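Local coordinates for xyloglucan-specific endo-beta-1,4-glucanase BoGH9A (Bacteroides ovatus, PDB 6DHT), which hydrolyses internal beta-1,4-glucosidic linkages in the backbone of xyloglucan, releasing xyloglucan oligosaccharides, at residues P27-I32 with N466-M471; Q187-L192 with Q447-M452; T406-Y411 with Y455-K460; K414-A419 with K460-T465. One frame throughout, in Å; residues are numbered along the deposited sequence.

Contact 1. Residues P27-I32 with N466-M471; sequences PNQEKI and NAYRNM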
loop_
_atom_site.group_PDB
_atom_site.type_symbol
_atom_site.label_atom_id
_atom_site.label_comp_id
_atom_site.label_asym_id
_atom_site.label_seq_id
_atom_site.Cartn_x
_atom_site.Cartn_y
_atom_site.Cartn_z
ATOM N N PRO A 27 -19.810 14.292 -4.596
ATOM C CA PRO A 27 -20.859 15.296 -4.350
ATOM C C PRO A 27 -21.181 15.544 -2.875
ATOM O O PRO A 27 -21.438 16.695 -2.506
ATOM C CB PRO A 27 -22.065 14.711 -5.074
ATOM C CG PRO A 27 -21.482 13.964 -6.213
ATOM C CD PRO A 27 -20.232 13.317 -5.616
ATOM N N ASN A 28 -21.173 14.499 -2.047
ATOM C CA ASN A 28 -21.489 14.667 -0.635
ATOM C C ASN A 28 -20.292 14.746 0.279
ATOM O O ASN A 28 -20.443 14.745 1.494
ATOM C CB ASN A 28 -22.413 13.553 -0.164
ATOM C CG ASN A 28 -23.789 13.670 -0.763
ATOM O OD1 ASN A 28 -24.303 14.782 -0.965
ATOM N ND2 ASN A 28 -24.389 12.527 -1.077
ATOM N N GLN A 29 -19.099 14.853 -0.304
ATOM C CA GLN A 29 -17.870 14.947 0.476
ATOM C C GLN A 29 -17.712 16.311 1.112
ATOM O O GLN A 29 -18.236 17.301 0.604
ATOM C CB GLN A 29 -16.667 14.678 -0.440
ATOM C CG GLN A 29 -15.389 14.315 0.280
ATOM C CD GLN A 29 -14.207 14.201 -0.674
ATOM O OE1 GLN A 29 -14.386 13.876 -1.854
ATOM N NE2 GLN A 29 -13.008 14.492 -0.182
ATOM N N GLU A 30 -16.987 16.355 2.214
ATOM C CA GLU A 30 -16.433 17.602 2.698
ATOM C C GLU A 30 -15.523 18.125 1.591
ATOM O O GLU A 30 -14.790 17.362 0.940
ATOM C CB GLU A 30 -15.667 17.356 3.990
ATOM C CG GLU A 30 -15.052 18.573 4.657
ATOM C CD GLU A 30 -14.337 18.185 5.943
ATOM O OE1 GLU A 30 -13.143 17.834 5.895
ATOM O OE2 GLU A 30 -14.982 18.176 7.010
ATOM N N LYS A 31 -15.585 19.431 1.353
ATOM C CA LYS A 31 -14.808 20.041 0.276
ATOM C C LYS A 31 -14.014 21.219 0.786
ATOM O O LYS A 31 -14.556 22.309 0.996
ATOM C CB LYS A 31 -15.718 20.456 -0.891
ATOM C CG LYS A 31 -16.595 19.317 -1.351
ATOM C CD LYS A 31 -17.502 19.648 -2.544
ATOM C CE LYS A 31 -18.483 18.539 -2.813
ATOM N NZ LYS A 31 -19.445 18.428 -1.676
ATOM N N ILE A 32 -12.731 20.992 0.997
ATOM C CA ILE A 32 -11.851 21.961 1.611
ATOM C C ILE A 32 -10.572 22.138 0.815
ATOM O O ILE A 32 -9.938 21.168 0.377
ATOM C CB ILE A 32 -11.567 21.603 3.084
ATOM C CG1 ILE A 32 -12.848 21.861 3.900
ATOM C CG2 ILE A 32 -10.353 22.409 3.635
ATOM C CD1 ILE A 32 -12.750 21.598 5.343
ATOM N N ASN A 466 -12.532 11.653 8.277
ATOM C CA ASN A 466 -11.115 11.830 8.489
ATOM C C ASN A 466 -10.226 11.005 7.540
ATOM O O ASN A 466 -9.122 11.416 7.189
ATOM C CB ASN A 466 -10.769 11.628 9.972
ATOM C CG ASN A 466 -11.050 12.876 10.787
ATOM O OD1 ASN A 466 -10.232 13.788 10.789
ATOM N ND2 ASN A 466 -12.181 12.913 11.469
ATOM N N ALA A 467 -10.726 9.848 7.100
ATOM C CA ALA A 467 -10.012 9.048 6.123
ATOM C C ALA A 467 -9.940 9.791 4.793
ATOM O O ALA A 467 -8.887 9.830 4.158
ATOM C CB ALA A 467 -10.662 7.699 5.958
ATOM N N TYR A 468 -11.036 10.412 4.378
ATOM C CA TYR A 468 -11.017 11.228 3.150
ATOM C C TYR A 468 -10.073 12.423 3.284
ATOM O O TYR A 468 -9.422 12.794 2.323
ATOM C CB TYR A 468 -12.417 11.707 2.737
ATOM C CG TYR A 468 -13.322 10.652 2.137
ATOM C CD1 TYR A 468 -13.209 10.277 0.791
ATOM C CD2 TYR A 468 -14.361 10.110 2.868
ATOM C CE1 TYR A 468 -14.072 9.334 0.225
ATOM C CE2 TYR A 468 -15.209 9.150 2.309
ATOM C CZ TYR A 468 -15.074 8.791 0.988
ATOM O OH TYR A 468 -15.944 7.846 0.467
ATOM N N ARG A 469 -9.976 12.994 4.481
ATOM C CA ARG A 469 -9.057 14.125 4.680
ATOM C C ARG A 469 -7.611 13.719 4.407
ATOM O O ARG A 469 -6.843 14.466 3.788
ATOM C CB ARG A 469 -9.180 14.709 6.088
ATOM C CG ARG A 469 -10.492 15.407 6.347
ATOM C CD ARG A 469 -10.659 15.824 7.806
ATOM N NE ARG A 469 -11.931 16.498 8.042
ATOM C CZ ARG A 469 -12.475 16.661 9.247
ATOM N NH1 ARG A 469 -11.865 16.206 10.335
ATOM N NH2 ARG A 469 -13.627 17.285 9.371
ATOM N N ASN A 470 -7.212 12.541 4.876
ATOM C CA ASN A 470 -5.858 12.066 4.646
ATOM C C ASN A 470 -5.617 11.778 3.171
ATOM O O ASN A 470 -4.513 12.018 2.662
ATOM C CB ASN A 470 -5.551 10.803 5.472
ATOM C CG ASN A 470 -5.065 11.118 6.862
ATOM O OD1 ASN A 470 -5.167 12.246 7.321
ATOM N ND2 ASN A 470 -4.571 10.104 7.566
ATOM N N MET A 471 -6.630 11.258 2.480
ATOM C CA MET A 471 -6.517 11.118 1.029
ATOM C C MET A 471 -6.335 12.484 0.326
ATOM O O MET A 471 -5.501 12.605 -0.576
ATOM C CB MET A 471 -7.694 10.315 0.431
ATOM C CG MET A 471 -7.575 10.106 -1.065
ATOM S SD MET A 471 -6.066 9.181 -1.556
ATOM C CE MET A 471 -6.680 7.583 -1.170
#
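Q29 and E30, in the loop that leads into strand 32-35, face Y468 and R469 on helix 461-474, and the closest pair of CA atoms, those of Q29 and Y468, stand 8.2 Å apart. The contact joins the Ig-like N-terminal domain to the helical family 9 catalytic domain. Its centre is a bidentate, side-on salt bridge between E30 and R469. NE of R469 gives its hydrogen to OE1 of E30 at 2.8 Å, and each carboxylate oxygen accepts on its syn lone pair. The two flat groups are nearly coplanar, 13° apart. E30 reaches across with CG anti to the backbone N (chi1 -178°) and its chain extended. R469 also bonds E420 through NH2 and, by a bent bond, N466 through NH1, sharing its guanidinium between two acids and an amide. A methionine in its place would probably leave the carboxylate of E30 without its mate and weaken the tie between the domains. Beside the bridge, Q29 lays its amide obliquely by Y468 (NE2 of Q29 to CB of Y468, 4.1 Å), while OE1 of Q29 accepts from the backbone of Y26. The second bond, R469 NH2 to E30 OE2, spans 2.9 Å and is almost straight at 176°.

Contact 2. Residues Q187-L192 with Q447-M452; sequences QSIYQL and QGVSLM. With EDO (1,2-ethanediol), chain P.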
loop_
_atom_site.group_PDB
_atom_site.type_symbol
_atom_site.label_atom_id
_atom_site.label_comp_id
_atom_site.label_asym_id
_atom_site.label_seq_id
_atom_site.Cartn_x
_atom_site.Cartn_y
_atom_site.Cartn_z
ATOM N N GLN A 187 -5.711 -7.801 0.099
ATOM C CA GLN A 187 -6.742 -8.840 0.245
ATOM C C GLN A 187 -7.603 -8.636 1.486
ATOM O O GLN A 187 -8.728 -9.162 1.556
ATOM C CB GLN A 187 -6.102 -10.256 0.171
ATOM C CG GLN A 187 -5.665 -10.565 -1.248
ATOM C CD GLN A 187 -5.206 -11.991 -1.543
ATOM O OE1 GLN A 187 -5.161 -12.356 -2.716
ATOM N NE2 GLN A 187 -4.809 -12.750 -0.538
ATOM N N SER A 188 -7.133 -7.891 2.481
ATOM C CA SER A 188 -7.987 -7.509 3.613
ATOM C C SER A 188 -9.098 -6.590 3.088
ATOM O O SER A 188 -10.286 -6.780 3.395
ATOM C CB SER A 188 -7.189 -6.783 4.707
ATOM O OG SER A 188 -6.177 -7.616 5.252
ATOM N N ILE A 189 -8.751 -5.600 2.275
ATOM C CA ILE A 189 -9.761 -4.671 1.771
ATOM C C ILE A 189 -10.666 -5.368 0.733
ATOM O O ILE A 189 -11.889 -5.141 0.690
ATOM C CB ILE A 189 -9.087 -3.353 1.240
ATOM C CG1 ILE A 189 -8.799 -2.374 2.403
ATOM C CG2 ILE A 189 -9.934 -2.626 0.218
ATOM C CD1 ILE A 189 -7.884 -2.840 3.426
ATOM N N TYR A 190 -10.074 -6.236 -0.078
ATOM C CA TYR A 190 -10.857 -7.041 -1.017
ATOM C C TYR A 190 -12.058 -7.735 -0.349
ATOM O O TYR A 190 -13.184 -7.712 -0.866
ATOM C CB TYR A 190 -9.943 -8.088 -1.678
ATOM C CG TYR A 190 -10.732 -9.054 -2.523
ATOM C CD1 TYR A 190 -11.095 -8.726 -3.826
ATOM C CD2 TYR A 190 -11.115 -10.292 -2.006
ATOM C CE1 TYR A 190 -11.886 -9.598 -4.582
ATOM C CE2 TYR A 190 -11.862 -11.141 -2.739
ATOM C CZ TYR A 190 -12.225 -10.809 -4.030
ATOM O OH TYR A 190 -13.013 -11.725 -4.729
ATOM N N GLN A 191 -11.813 -8.336 0.808
ATOM C CA GLN A 191 -12.840 -9.107 1.516
ATOM C C GLN A 191 -13.997 -8.250 1.983
ATOM O O GLN A 191 -15.103 -8.765 2.205
ATOM C CB GLN A 191 -12.210 -9.842 2.690
ATOM C CG GLN A 191 -11.379 -11.056 2.280
ATOM C CD GLN A 191 -10.598 -11.647 3.429
ATOM O OE1 GLN A 191 -11.057 -12.568 4.098
ATOM N NE2 GLN A 191 -9.390 -11.173 3.638
ATOM N N LEU A 192 -13.791 -6.946 2.124
ATOM C CA LEU A 192 -14.850 -6.010 2.540
ATOM C C LEU A 192 -15.706 -5.532 1.389
ATOM O O LEU A 192 -16.815 -5.045 1.626
ATOM C CB LEU A 192 -14.224 -4.775 3.178
ATOM C CG LEU A 192 -13.384 -4.947 4.439
ATOM C CD1 LEU A 192 -12.603 -3.673 4.735
ATOM C CD2 LEU A 192 -14.235 -5.363 5.598
ATOM N N GLN A 447 -2.998 5.170 8.244
ATOM C CA GLN A 447 -3.880 5.817 9.224
ATOM C C GLN A 447 -5.292 5.947 8.649
ATOM O O GLN A 447 -6.284 5.626 9.314
ATOM C CB GLN A 447 -3.321 7.196 9.576
ATOM C CG GLN A 447 -4.024 7.960 10.634
ATOM C CD GLN A 447 -3.304 9.262 10.869
ATOM O OE1 GLN A 447 -3.603 10.264 10.231
ATOM N NE2 GLN A 447 -2.286 9.228 11.706
ATOM N N GLY A 448 -5.379 6.383 7.394
ATOM C CA GLY A 448 -6.639 6.409 6.671
ATOM C C GLY A 448 -7.343 5.068 6.615
ATOM O O GLY A 448 -8.542 4.991 6.848
ATOM N N VAL A 449 -6.605 4.014 6.282
ATOM C CA VAL A 449 -7.166 2.660 6.229
ATOM C C VAL A 449 -7.740 2.296 7.606
ATOM O O VAL A 449 -8.839 1.731 7.703
ATOM C CB VAL A 449 -6.101 1.634 5.793
ATOM C CG1 VAL A 449 -6.630 0.203 5.919
ATOM C CG2 VAL A 449 -5.665 1.864 4.366
ATOM N N SER A 450 -6.983 2.576 8.659
ATOM C CA SER A 450 -7.406 2.307 10.039
ATOM C C SER A 450 -8.705 3.048 10.371
ATOM O O SER A 450 -9.647 2.483 10.973
ATOM C CB SER A 450 -6.299 2.649 11.017
ATOM O OG SER A 450 -5.115 1.960 10.715
ATOM N N LEU A 451 -8.793 4.318 9.970
ATOM C CA LEU A 451 -10.017 5.103 10.191
ATOM C C LEU A 451 -11.189 4.555 9.415
ATOM O O LEU A 451 -12.327 4.557 9.903
ATOM C CB LEU A 451 -9.745 6.571 9.803
ATOM C CG LEU A 451 -8.819 7.296 10.770
ATOM C CD1 LEU A 451 -8.328 8.602 10.171
ATOM C CD2 LEU A 451 -9.532 7.554 12.112
ATOM N N MET A 452 -10.955 4.094 8.198
ATOM C CA MET A 452 -11.998 3.480 7.408
ATOM C C MET A 452 -12.530 2.217 8.128
ATOM O O MET A 452 -13.743 1.986 8.215
ATOM C CB MET A 452 -11.429 3.195 6.001
ATOM C CG MET A 452 -12.382 2.592 4.998
ATOM S SD MET A 452 -12.684 0.823 5.209
ATOM C CE MET A 452 -11.028 0.178 4.882
HETATM C C1 EDO P . -18.161 -3.094 3.672
HETATM O O1 EDO P . -18.453 -4.481 3.921
HETATM C C2 EDO P . -19.241 -2.423 2.814
HETATM O O2 EDO P . -20.041 -1.544 3.611
#
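A single methyl group, CE of M452, meets both I189 and L192, although the two helices that carry these residues run far apart. The axes of 187-192 and 447-452 come no closer than 12.7 Å and point in similar directions, 29° from parallel, so the helices meet through side chains alone. M452 starts out with CG anti to the backbone N (chi1 -178°) and then bends at its next two torsions, which brings the methyl to its two partners. L192 comes to it tip to tip, CD1 standing 4.2 Å from CE. I189 instead crosses the methionine at a slant and offers CG1, also 4.2 Å from CE of M452. At the end of the same branch, CD1 of I189 reaches CG1 of V449 at 4.1 Å. V449 and M452 lie three residues apart on helix 439-458, as do I189 and L192 on helix 176-192, so each helix presents neighbouring positions of one face. Y453 of helix 439-458 packs on both I189 and L192, and L456 adds to the cover of L192. This is interior packing between helices of the (alpha/alpha)6-barrel catalytic domain, away from the predicted catalytic residues and the metal sites. The touching atoms are all carbon at ordinary van der Waals distances, which implies that apolar burial and fit of shape, rather than any directed bond, hold the segments together.

Contact 3. Residues T406-Y411 with Y455-K460; sequences TELLKY and YLQTGK. With EDO (1,2-ethanediol), chain L.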
loop_
_atom_site.group_PDB
_atom_site.type_symbol
_atom_site.label_atom_id
_atom_site.label_comp_id
_atom_site.label_asym_id
_atom_site.label_seq_id
_atom_site.Cartn_x
_atom_site.Cartn_y
_atom_site.Cartn_z
ATOM N N THR A 406 -12.343 -2.404 20.423
ATOM C CA THR A 406 -12.120 -1.360 21.415
ATOM C C THR A 406 -10.767 -0.681 21.202
ATOM O O THR A 406 -10.675 0.548 21.249
ATOM C CB THR A 406 -12.227 -1.935 22.839
ATOM O OG1 THR A 406 -13.564 -2.393 23.021
ATOM C CG2 THR A 406 -11.926 -0.890 23.892
ATOM N N GLU A 407 -9.725 -1.463 20.948
ATOM C CA GLU A 407 -8.394 -0.901 20.747
ATOM C C GLU A 407 -8.325 -0.120 19.448
ATOM O O GLU A 407 -7.725 0.958 19.413
ATOM C CB GLU A 407 -7.319 -1.976 20.787
ATOM C CG GLU A 407 -7.077 -2.556 22.190
ATOM C CD GLU A 407 -6.899 -1.476 23.267
ATOM O OE1 GLU A 407 -6.107 -0.524 23.044
ATOM O OE2 GLU A 407 -7.564 -1.568 24.328
ATOM N N LEU A 408 -8.987 -0.595 18.400
ATOM C CA LEU A 408 -9.012 0.161 17.141
ATOM C C LEU A 408 -9.661 1.528 17.353
ATOM O O LEU A 408 -9.175 2.568 16.845
ATOM C CB LEU A 408 -9.764 -0.593 16.066
ATOM C CG LEU A 408 -10.111 0.164 14.780
ATOM C CD1 LEU A 408 -8.897 0.550 14.013
ATOM C CD2 LEU A 408 -11.037 -0.655 13.918
ATOM N N LEU A 409 -10.731 1.570 18.127
ATOM C CA LEU A 409 -11.471 2.812 18.330
ATOM C C LEU A 409 -10.711 3.778 19.224
ATOM O O LEU A 409 -10.825 5.003 19.056
ATOM C CB LEU A 409 -12.843 2.519 18.905
ATOM C CG LEU A 409 -13.710 1.723 17.932
ATOM C CD1 LEU A 409 -15.085 1.521 18.541
ATOM C CD2 LEU A 409 -13.838 2.382 16.563
ATOM N N LYS A 410 -9.945 3.247 20.162
ATOM C CA LYS A 410 -9.108 4.068 21.027
ATOM C C LYS A 410 -8.051 4.763 20.188
ATOM O O LYS A 410 -7.771 5.953 20.374
ATOM C CB LYS A 410 -8.416 3.217 22.086
ATOM C CG LYS A 410 -9.276 2.872 23.268
ATOM C CD LYS A 410 -8.422 2.200 24.341
ATOM C CE LYS A 410 -9.284 1.601 25.437
ATOM N NZ LYS A 410 -8.516 0.684 26.329
ATOM N N TYR A 411 -7.443 4.006 19.280
ATOM C CA TYR A 411 -6.459 4.539 18.346
ATOM C C TYR A 411 -7.108 5.607 17.480
ATOM O O TYR A 411 -6.531 6.697 17.334
ATOM C CB TYR A 411 -5.872 3.409 17.488
ATOM C CG TYR A 411 -5.186 3.856 16.219
ATOM C CD1 TYR A 411 -5.904 3.991 15.056
ATOM C CD2 TYR A 411 -3.837 4.084 16.191
ATOM C CE1 TYR A 411 -5.288 4.378 13.886
ATOM C CE2 TYR A 411 -3.210 4.476 15.036
ATOM C CZ TYR A 411 -3.953 4.615 13.885
ATOM O OH TYR A 411 -3.314 5.010 12.723
ATOM N N TYR A 455 -14.791 3.290 10.966
ATOM C CA TYR A 455 -16.108 3.597 10.421
ATOM C C TYR A 455 -16.909 2.296 10.225
ATOM O O TYR A 455 -18.064 2.183 10.671
ATOM C CB TYR A 455 -16.008 4.352 9.089
ATOM C CG TYR A 455 -17.316 4.447 8.368
ATOM C CD1 TYR A 455 -18.321 5.302 8.818
ATOM C CD2 TYR A 455 -17.576 3.661 7.259
ATOM C CE1 TYR A 455 -19.524 5.365 8.166
ATOM C CE2 TYR A 455 -18.781 3.715 6.606
ATOM C CZ TYR A 455 -19.755 4.583 7.058
ATOM O OH TYR A 455 -20.987 4.655 6.421
ATOM N N LEU A 456 -16.302 1.300 9.588
ATOM C CA LEU A 456 -17.012 0.061 9.311
ATOM C C LEU A 456 -17.485 -0.626 10.592
ATOM O O LEU A 456 -18.547 -1.255 10.601
ATOM C CB LEU A 456 -16.136 -0.895 8.485
ATOM C CG LEU A 456 -15.857 -0.468 7.039
ATOM C CD1 LEU A 456 -15.059 -1.584 6.373
ATOM C CD2 LEU A 456 -17.099 -0.184 6.258
ATOM N N GLN A 457 -16.737 -0.475 11.674
ATOM C CA GLN A 457 -17.053 -1.143 12.935
ATOM C C GLN A 457 -18.114 -0.402 13.763
ATOM O O GLN A 457 -18.682 -0.972 14.700
ATOM C CB GLN A 457 -15.789 -1.305 13.766
ATOM C CG GLN A 457 -14.785 -2.314 13.161
ATOM C CD GLN A 457 -15.341 -3.725 13.121
ATOM O OE1 GLN A 457 -15.745 -4.244 14.145
ATOM N NE2 GLN A 457 -15.403 -4.321 11.939
ATOM N N THR A 458 -18.402 0.851 13.412
ATOM C CA THR A 458 -19.253 1.719 14.256
ATOM C C THR A 458 -20.352 2.454 13.519
ATOM O O THR A 458 -21.383 2.805 14.128
ATOM C CB THR A 458 -18.429 2.804 14.975
ATOM O OG1 THR A 458 -17.798 3.681 14.010
ATOM C CG2 THR A 458 -17.382 2.186 15.897
ATOM N N GLY A 459 -20.175 2.717 12.225
ATOM C CA GLY A 459 -21.099 3.566 11.481
ATOM C C GLY A 459 -20.938 5.047 11.797
ATOM O O GLY A 459 -21.767 5.860 11.355
ATOM N N LYS A 460 -19.912 5.415 12.566
ATOM C CA LYS A 460 -19.683 6.827 12.909
ATOM C C LYS A 460 -18.953 7.525 11.768
ATOM O O LYS A 460 -17.757 7.281 11.526
ATOM C CB LYS A 460 -18.900 6.963 14.213
ATOM C CG LYS A 460 -19.648 6.478 15.451
ATOM C CD LYS A 460 -18.784 6.495 16.721
ATOM C CE LYS A 460 -18.134 7.858 16.966
ATOM N NZ LYS A 460 -17.674 8.023 18.382
HETATM C C1 EDO L . -16.299 -7.043 16.949
HETATM O O1 EDO L . -17.030 -8.176 17.437
HETATM C C2 EDO L . -16.361 -7.019 15.426
HETATM O O2 EDO L . -17.638 -6.514 15.019
#
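L409 and T458 meet tip to tip, both methyls of the leucine closing on one methyl of the threonine: CD1 and CD2 of L409 each lie 3.6 Å from CG2 of T458. T458 uses its two branches differently. With OG1 set between the backbone N and the carbonyl carbon (chi1 62°), CG2 is left to face the leucine, while OG1 bonds the backbone O of A454. OG1 also accepts from N of K460 at 3.1 Å, an ST turn where the chain leaves the helix through G459, whose phi is positive. Q457 is the third main participant. Its CG meets CD2 of L408 at 4.2 Å, the two side chains crossing at about a right angle, and a bend at chi2 (-64°) carries the amide away to the backbone O of L387, which takes a hydrogen bond from NE2. With alanine in place of Q457, L408 would probably lose this methylene neighbour and the carbonyl of L387 its amide donor. The contact packs the second half of helix 395-416 against the C-terminal end of helix 439-458 in the catalytic domain, with L408 also resting on Y453 and both L409 and T458 touching Y463 of helix 461-474.

Contact 4. Residues K414-A419 with K460-T465; sequences KVIEGA and KDVYLT. With EDO (1,2-ethanediol), chain N.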
loop_
_atom_site.group_PDB
_atom_site.type_symbol
_atom_site.label_atom_id
_atom_site.label_comp_id
_atom_site.label_asym_id
_atom_site.label_seq_id
_atom_site.Cartn_x
_atom_site.Cartn_y
_atom_site.Cartn_z
ATOM N N LYS A 414 -7.912 8.967 19.115
ATOM C CA LYS A 414 -6.702 9.741 19.371
ATOM C C LYS A 414 -6.209 10.407 18.079
ATOM O O LYS A 414 -5.823 11.576 18.072
ATOM C CB LYS A 414 -5.617 8.848 19.967
ATOM C CG LYS A 414 -4.526 9.593 20.727
ATOM C CD LYS A 414 -3.520 8.629 21.379
ATOM C CE LYS A 414 -4.179 7.708 22.404
ATOM N NZ LYS A 414 -4.914 8.461 23.465
ATOM N N VAL A 415 -6.253 9.667 16.980
ATOM C CA VAL A 415 -5.788 10.170 15.690
ATOM C C VAL A 415 -6.588 11.384 15.225
ATOM O O VAL A 415 -6.006 12.315 14.645
ATOM C CB VAL A 415 -5.862 9.039 14.614
ATOM C CG1 VAL A 415 -5.872 9.601 13.183
ATOM C CG2 VAL A 415 -4.741 8.050 14.803
ATOM N N ILE A 416 -7.898 11.403 15.460
ATOM C CA ILE A 416 -8.757 12.442 14.886
ATOM C C ILE A 416 -8.868 13.667 15.788
ATOM O O ILE A 416 -9.431 14.695 15.393
ATOM C CB ILE A 416 -10.167 11.951 14.536
ATOM C CG1 ILE A 416 -10.952 11.525 15.778
ATOM C CG2 ILE A 416 -10.100 10.792 13.528
ATOM C CD1 ILE A 416 -12.405 11.320 15.532
ATOM N N GLU A 417 -8.285 13.574 16.972
ATOM C CA GLU A 417 -8.380 14.660 17.940
ATOM C C GLU A 417 -7.744 15.914 17.349
ATOM O O GLU A 417 -6.566 15.912 17.021
ATOM C CB GLU A 417 -7.680 14.263 19.234
ATOM C CG GLU A 417 -8.103 15.075 20.439
ATOM C CD GLU A 417 -7.740 14.387 21.746
ATOM O OE1 GLU A 417 -6.569 13.969 21.907
ATOM O OE2 GLU A 417 -8.637 14.250 22.608
ATOM N N GLY A 418 -8.545 16.963 17.172
ATOM C CA GLY A 418 -8.021 18.247 16.736
ATOM C C GLY A 418 -7.805 18.360 15.240
ATOM O O GLY A 418 -7.301 19.373 14.758
ATOM N N ALA A 419 -8.185 17.335 14.492
ATOM C CA ALA A 419 -7.934 17.328 13.054
ATOM C C ALA A 419 -8.559 18.531 12.340
ATOM O O ALA A 419 -8.006 19.002 11.362
ATOM C CB ALA A 419 -8.412 16.007 12.429
ATOM N N LYS A 460 -19.912 5.415 12.566
ATOM C CA LYS A 460 -19.683 6.827 12.909
ATOM C C LYS A 460 -18.953 7.525 11.768
ATOM O O LYS A 460 -17.757 7.281 11.526
ATOM C CB LYS A 460 -18.900 6.963 14.213
ATOM C CG LYS A 460 -19.648 6.478 15.451
ATOM C CD LYS A 460 -18.784 6.495 16.721
ATOM C CE LYS A 460 -18.134 7.858 16.966
ATOM N NZ LYS A 460 -17.674 8.023 18.382
ATOM N N ASP A 461 -19.689 8.415 11.102
ATOM C CA ASP A 461 -19.223 9.115 9.916
ATOM C C ASP A 461 -17.920 9.866 10.152
ATOM O O ASP A 461 -17.131 10.010 9.227
ATOM C CB ASP A 461 -20.283 10.116 9.426
ATOM C CG ASP A 461 -21.468 9.452 8.742
ATOM O OD1 ASP A 461 -21.333 8.350 8.179
ATOM O OD2 ASP A 461 -22.557 10.062 8.740
ATOM N N VAL A 462 -17.672 10.335 11.371
ATOM C CA VAL A 462 -16.474 11.127 11.646
ATOM C C VAL A 462 -15.187 10.376 11.281
ATOM O O VAL A 462 -14.222 10.966 10.812
ATOM C CB VAL A 462 -16.460 11.615 13.124
ATOM C CG1 VAL A 462 -16.321 10.456 14.089
ATOM C CG2 VAL A 462 -15.394 12.651 13.352
ATOM N N TYR A 463 -15.164 9.066 11.488
ATOM C CA TYR A 463 -13.955 8.327 11.164
ATOM C C TYR A 463 -13.720 8.314 9.642
ATOM O O TYR A 463 -12.587 8.479 9.179
ATOM C CB TYR A 463 -14.115 6.906 11.667
ATOM C CG TYR A 463 -14.194 6.747 13.176
ATOM C CD1 TYR A 463 -13.265 7.315 14.025
ATOM C CD2 TYR A 463 -15.200 5.982 13.740
ATOM C CE1 TYR A 463 -13.333 7.139 15.384
ATOM C CE2 TYR A 463 -15.267 5.785 15.090
ATOM C CZ TYR A 463 -14.347 6.356 15.910
ATOM O OH TYR A 463 -14.425 6.168 17.271
ATOM N N LEU A 464 -14.781 8.110 8.879
ATOM C CA LEU A 464 -14.691 8.097 7.423
ATOM C C LEU A 464 -14.330 9.483 6.879
ATOM O O LEU A 464 -13.521 9.611 5.963
ATOM C CB LEU A 464 -15.985 7.574 6.822
ATOM C CG LEU A 464 -15.996 7.407 5.312
ATOM C CD1 LEU A 464 -14.926 6.419 4.912
ATOM C CD2 LEU A 464 -17.350 6.952 4.846
ATOM N N THR A 465 -14.912 10.521 7.474
ATOM C CA THR A 465 -14.620 11.881 7.070
ATOM C C THR A 465 -13.134 12.125 7.191
ATOM O O THR A 465 -12.513 12.756 6.306
ATOM C CB THR A 465 -15.402 12.858 7.952
ATOM O OG1 THR A 465 -16.786 12.719 7.663
ATOM C CG2 THR A 465 -15.018 14.293 7.653
HETATM C C1 EDO N . -20.010 10.141 5.789
HETATM O O1 EDO N . -20.124 8.724 5.959
HETATM C C2 EDO N . -18.624 10.597 6.234
HETATM O O2 EDO N . -17.740 10.682 5.107
#
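I416 sends its CD1 methyl to two residues of helix 461-474, V462 and Y463. CD1 lies 3.9 Å from CG2 of V462, the two side chains crossing at about a right angle, and 4.3 Å from CE1 of Y463, which it approaches obliquely to the ring. The isoleucine takes the less common first torsion (chi1 65°), with CG1 between the backbone N and the carbonyl carbon, and its chain is then extended out to CD1. Around these three side chains, the hydroxyl of Y463 is hydrogen-bonded to OD1 of D413, one turn before I416, which fixes the far end of the ring against the same helix. CG2 of I416 meanwhile turns to L451 and N466. Just past I416 the chain reverses in a type II beta turn, A419 N bonding I416 O at 3.1 Å, with G418 at its positive-phi position. On the opposing segment OD1 of D461 accepts from a bound 1,2-ethanediol. The contact therefore joins the C-terminal end of helix 395-416 to the first turn of helix 461-474, beside helix 439-458, from which L451 packs on I416.

How the contacts relate
Contacts 2, 3 and 4 lie within the family 9 catalytic domain, and contact 1 ties that domain to the Ig-like N-terminal one. Along the chain contact 1 closes a long loop that holds the other three, whose segments alternate. Helices 395-416, 439-458 and 461-474 follow one another: contact 3 joins the first and second, contact 4 the first and third, and contact 2 ties the second to helix 176-192. Contacts 3 and 4 share K460, their centres about 10 Å apart; contacts 1 and 4, about 11 Å apart, share helix 461-474. Contact 2 is about 17 Å from contact 1, centre to centre, yet N470 and Q447 probably hydrogen-bond between them. The domain junction is continuous with the helical packing.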